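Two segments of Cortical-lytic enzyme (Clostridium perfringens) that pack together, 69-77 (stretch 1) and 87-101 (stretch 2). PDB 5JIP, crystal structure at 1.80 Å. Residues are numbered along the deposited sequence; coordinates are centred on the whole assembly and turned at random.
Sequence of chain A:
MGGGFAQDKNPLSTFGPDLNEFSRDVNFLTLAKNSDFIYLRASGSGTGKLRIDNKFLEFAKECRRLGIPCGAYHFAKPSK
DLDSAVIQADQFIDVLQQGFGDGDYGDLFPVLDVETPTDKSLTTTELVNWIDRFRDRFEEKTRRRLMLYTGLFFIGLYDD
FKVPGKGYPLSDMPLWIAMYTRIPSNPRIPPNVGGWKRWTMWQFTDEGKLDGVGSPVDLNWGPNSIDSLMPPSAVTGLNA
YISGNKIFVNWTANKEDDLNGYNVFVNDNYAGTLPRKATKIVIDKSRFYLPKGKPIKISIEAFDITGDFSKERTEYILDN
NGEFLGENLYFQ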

# COMPACT_ATOMS: atom_id res chain seq x y z
N PRO A 69 -7.63 -21.91 -7.13
CA PRO A 69 -6.76 -20.81 -7.58
C PRO A 69 -5.63 -21.35 -8.42
O PRO A 69 -4.89 -22.24 -8.00
N CYS A 70 -5.50 -20.80 -9.63
CA CYS A 70 -4.70 -21.38 -10.68
C CYS A 70 -3.80 -20.33 -11.31
O CYS A 70 -4.23 -19.22 -11.61
N GLY A 71 -2.53 -20.68 -11.51
CA GLY A 71 -1.61 -19.81 -12.20
C GLY A 71 -0.75 -20.63 -13.15
O GLY A 71 -0.82 -21.86 -13.14
N ALA A 72 0.06 -19.95 -13.96
CA ALA A 72 0.87 -20.70 -14.91
C ALA A 72 2.23 -20.05 -15.12
O ALA A 72 2.42 -18.85 -14.92
N TYR A 73 3.16 -20.87 -15.62
CA TYR A 73 4.52 -20.43 -15.84
C TYR A 73 4.95 -20.68 -17.28
O TYR A 73 4.38 -21.51 -18.01
N HIS A 74 5.96 -19.91 -17.67
CA HIS A 74 6.69 -20.06 -18.92
C HIS A 74 8.12 -20.51 -18.64
O HIS A 74 8.84 -19.86 -17.86
N PHE A 75 8.57 -21.57 -19.31
CA PHE A 75 9.96 -22.00 -19.18
C PHE A 75 10.82 -21.17 -20.11
O PHE A 75 10.70 -21.24 -21.34
N ALA A 76 11.70 -20.38 -19.52
CA ALA A 76 12.47 -19.39 -20.27
C ALA A 76 13.62 -20.04 -21.05
O ALA A 76 14.21 -21.04 -20.62
N LYS A 77 13.94 -19.45 -22.20
CA LYS A 77 15.23 -19.69 -22.85
C LYS A 77 15.95 -18.36 -23.02
O LYS A 77 15.78 -17.66 -24.03
N ILE A 87 9.91 -11.33 -27.30
CA ILE A 87 9.15 -12.35 -28.03
C ILE A 87 8.55 -13.37 -27.08
O ILE A 87 7.38 -13.75 -27.21
N GLN A 88 9.36 -13.88 -26.15
CA GLN A 88 8.84 -14.90 -25.25
C GLN A 88 7.78 -14.32 -24.33
O GLN A 88 6.77 -14.97 -24.06
N ALA A 89 7.97 -13.08 -23.85
CA ALA A 89 6.92 -12.47 -23.04
C ALA A 89 5.63 -12.33 -23.83
O ALA A 89 4.54 -12.64 -23.31
N ASP A 90 5.71 -11.89 -25.08
CA ASP A 90 4.50 -11.77 -25.88
C ASP A 90 3.85 -13.13 -26.11
O ASP A 90 2.62 -13.24 -26.13
N GLN A 91 4.66 -14.18 -26.31
CA GLN A 91 4.11 -15.51 -26.54
C GLN A 91 3.41 -16.03 -25.30
O GLN A 91 2.32 -16.63 -25.39
N PHE A 92 4.02 -15.83 -24.14
CA PHE A 92 3.43 -16.23 -22.87
C PHE A 92 2.10 -15.53 -22.63
O PHE A 92 1.11 -16.16 -22.25
N ILE A 93 2.05 -14.22 -22.89
CA ILE A 93 0.82 -13.44 -22.76
C ILE A 93 -0.28 -14.03 -23.61
O ILE A 93 -1.44 -14.12 -23.19
N ASP A 94 0.05 -14.41 -24.84
CA ASP A 94 -0.91 -15.03 -25.75
C ASP A 94 -1.39 -16.36 -25.20
O ASP A 94 -2.60 -16.60 -25.09
N VAL A 95 -0.46 -17.24 -24.77
CA VAL A 95 -0.87 -18.56 -24.28
C VAL A 95 -1.73 -18.44 -23.03
O VAL A 95 -2.74 -19.13 -22.89
N LEU A 96 -1.32 -17.58 -22.09
CA LEU A 96 -2.10 -17.40 -20.87
C LEU A 96 -3.56 -17.12 -21.18
O LEU A 96 -4.46 -17.70 -20.55
N GLN A 97 -3.82 -16.21 -22.13
CA GLN A 97 -5.19 -15.87 -22.47
C GLN A 97 -5.90 -17.05 -23.12
O GLN A 97 -7.12 -17.21 -22.94
N GLN A 98 -5.18 -17.87 -23.88
CA GLN A 98 -5.82 -19.06 -24.43
C GLN A 98 -6.32 -19.96 -23.31
O GLN A 98 -7.37 -20.59 -23.42
N GLY A 99 -5.57 -20.04 -22.21
CA GLY A 99 -5.92 -20.89 -21.12
C GLY A 99 -6.94 -20.29 -20.18
O GLY A 99 -7.83 -20.99 -19.70
N PHE A 100 -6.83 -19.00 -19.91
CA PHE A 100 -7.65 -18.39 -18.88
C PHE A 100 -8.72 -17.45 -19.40
O PHE A 100 -9.58 -17.03 -18.62
N GLY A 101 -8.68 -17.08 -20.69
CA GLY A 101 -9.66 -16.16 -21.24
C GLY A 101 -9.04 -14.89 -21.75
O GLY A 101 -7.95 -14.50 -21.32

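A helix laid across a β-strand usually meets it through alternate strand residues, because successive side chains of a strand point to opposite faces of the sheet. The strand at 70-75 and the helix at 87-100 of this cortical-lytic enzyme illustrate the principle in small compass. Their axes approach to 9.4 Å and run roughly antiparallel, at 148°, and, judged by CA atoms, Ala-72 pairs with Leu-96, His-74 with Phe-92, and Ala-76 with Gln-88. On the strand, Cys-70, Ala-72 and His-74 direct their CA-to-CB bonds toward the helix, while Tyr-73 and Phe-75 direct theirs away. The helix answers chiefly with Gln-88, Phe-92 and Phe-100, spaced in multiples of four residues and therefore displayed along one side. The two stretches together bury 450 Å².

Apolar contacts dominate the end of the interface where the strand begins. Phe-100, in the m rotamer with chi2 at -65°, presents the edge of its ring to the strand. Cys-70, whose chi1 is t, places SG 3.7 Å from CE1 of Phe-100, a sulfur-aromatic contact close to the ring plane, with SG 4.9 Å from the centroid of the Phe-100 ring. Ala-72 CB meets the same edge at CE2 of Phe-100, 4.1 Å away. The small methyl group is shared, for Ala-72 CB also lies 3.8 Å from CD2 of Leu-96. The CA-to-CB bond of Leu-96 points sideways, but its m, t conformation brings the end of the side chain nearer the strand.

Aromatic packing fills the middle. Phe-92 adopts the t rotamer, with chi2 at 36°, and lies close against the strand. His-74 CB sits over one face of its ring in a CH-pi contact, 3.6 Å from CD1 of Phe-92 and only 13° off the ring normal. Beyond CB the imidazole and phenyl rings are oblique to each other, with planes at 35° and centroids 5.7 Å apart. The ring also packs against the strand backbone: Phe-92 CZ is 3.5 Å from the carbonyl O of Ala-72, which lies at the ring edge, and Phe-92 CE1 is 3.7 Å from the carbonyl C of Tyr-73.

Polar interactions gather at the other end, where one amide serves three bonds. Gln-88 has chi1 m and chi2 t, with chi3 at 51°. Its OE1 accepts from His-74 NE2 at 3.0 Å, at the edge of the imidazole, near its plane, and from the backbone N of Lys-77, which lies 3.1 Å from Gln-88 OE1; both bonds are nearly linear. Gln-88 NE2 donates to Lys-77 O at 3.0 Å. The amide thus pairs with both backbone polar groups of Lys-77, whose CA-to-CB bond points sideways and whose side-chain end leads away. His-74, with chi1 t and chi2 at 73°, reaches Gln-88 through NE2, while its ND1 is hydrogen-bonded elsewhere in the structure. The buried glutamine and histidine thus have hydrogen-bond partners for their side-chain N and O atoms.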

# COMPACT_ATOMS: atom_id res chain seq x y z
CB PRO A 69 -6.27 -20.17 -6.28
CG PRO A 69 -7.36 -20.50 -5.28
CD PRO A 69 -7.83 -21.88 -5.67
CB CYS A 70 -5.63 -22.01 -11.73
SG CYS A 70 -4.75 -22.91 -13.03
CB ALA A 72 0.15 -20.83 -16.24
CB TYR A 73 5.50 -21.10 -14.87
CG TYR A 73 5.66 -22.59 -14.97
CD1 TYR A 73 6.50 -23.17 -15.93
CD2 TYR A 73 5.01 -23.43 -14.08
CE1 TYR A 73 6.64 -24.53 -16.00
CE2 TYR A 73 5.15 -24.81 -14.16
CZ TYR A 73 5.97 -25.35 -15.11
OH TYR A 73 6.10 -26.71 -15.17
CB HIS A 74 6.72 -18.74 -19.70
CG HIS A 74 7.62 -18.78 -20.90
ND1 HIS A 74 7.29 -19.46 -22.04
CD2 HIS A 74 8.83 -18.22 -21.12
CE1 HIS A 74 8.26 -19.31 -22.93
NE2 HIS A 74 9.21 -18.57 -22.40
CB PHE A 75 10.12 -23.49 -19.47
CG PHE A 75 11.52 -23.97 -19.25
CD1 PHE A 75 12.47 -23.87 -20.25
CD2 PHE A 75 11.88 -24.50 -18.03
CE1 PHE A 75 13.77 -24.30 -20.03
CE2 PHE A 75 13.19 -24.92 -17.80
CZ PHE A 75 14.12 -24.84 -18.81
CB ALA A 76 13.04 -18.37 -19.31
CB LYS A 77 15.08 -20.41 -24.18
CG LYS A 77 16.44 -20.95 -24.63
CD LYS A 77 16.36 -22.01 -25.71
CE LYS A 77 17.76 -22.63 -25.99
NZ LYS A 77 18.28 -23.52 -24.86
CB ILE A 87 10.05 -13.04 -29.08
CG1 ILE A 87 10.34 -12.05 -30.20
CG2 ILE A 87 9.41 -14.34 -29.59
CD1 ILE A 87 11.51 -12.48 -31.06
CB GLN A 88 9.96 -15.54 -24.46
CG GLN A 88 10.75 -16.53 -25.31
CD GLN A 88 11.94 -17.10 -24.61
OE1 GLN A 88 11.84 -17.61 -23.49
NE2 GLN A 88 13.08 -17.05 -25.29
CB ALA A 89 7.37 -11.11 -22.50
CB ASP A 90 4.79 -11.10 -27.22
CG ASP A 90 5.00 -9.59 -27.10
OD1 ASP A 90 4.75 -9.00 -26.02
OD2 ASP A 90 5.40 -8.99 -28.10
CB GLN A 91 5.22 -16.48 -26.95
CG GLN A 91 5.79 -16.24 -28.36
CD GLN A 91 7.10 -16.98 -28.61
OE1 GLN A 91 7.85 -17.26 -27.68
NE2 GLN A 91 7.39 -17.28 -29.86
CB PHE A 92 4.45 -15.92 -21.77
CG PHE A 92 4.06 -16.38 -20.38
CD1 PHE A 92 3.35 -17.55 -20.16
CD2 PHE A 92 4.44 -15.62 -19.28
CE1 PHE A 92 3.03 -17.95 -18.88
CE2 PHE A 92 4.12 -16.02 -18.00
CZ PHE A 92 3.41 -17.18 -17.79
CB ILE A 93 1.11 -11.97 -23.14
CG1 ILE A 93 1.94 -11.31 -22.05
CG2 ILE A 93 -0.19 -11.18 -23.38
CD1 ILE A 93 2.55 -9.99 -22.46
CB ASP A 94 -0.23 -15.16 -27.12
CG ASP A 94 -1.08 -15.86 -28.19
OD1 ASP A 94 -2.24 -16.22 -27.96
OD2 ASP A 94 -0.53 -16.04 -29.30
CB VAL A 95 0.36 -19.45 -24.04
CG1 VAL A 95 -0.01 -20.80 -23.39
CG2 VAL A 95 1.06 -19.68 -25.34
CB LEU A 96 -1.54 -16.28 -20.01
CG LEU A 96 -0.24 -16.59 -19.28
CD1 LEU A 96 0.42 -15.29 -18.83
CD2 LEU A 96 -0.42 -17.53 -18.09
CB GLN A 97 -5.22 -14.66 -23.38
CG GLN A 97 -4.74 -13.42 -22.68
CD GLN A 97 -4.64 -12.24 -23.60
OE1 GLN A 97 -5.56 -11.45 -23.72
NE2 GLN A 97 -3.49 -12.10 -24.24
CB GLN A 98 -4.84 -19.83 -25.32
CG GLN A 98 -4.36 -19.08 -26.53
CD GLN A 98 -3.48 -19.93 -27.43
OE1 GLN A 98 -3.74 -21.12 -27.62
NE2 GLN A 98 -2.46 -19.33 -27.99
CB PHE A 100 -6.76 -17.61 -17.88
CG PHE A 100 -5.85 -18.48 -17.06
CD1 PHE A 100 -6.37 -19.38 -16.14
CD2 PHE A 100 -4.47 -18.37 -17.19
CE1 PHE A 100 -5.54 -20.19 -15.36
CE2 PHE A 100 -3.62 -19.17 -16.41
CZ PHE A 100 -4.17 -20.09 -15.47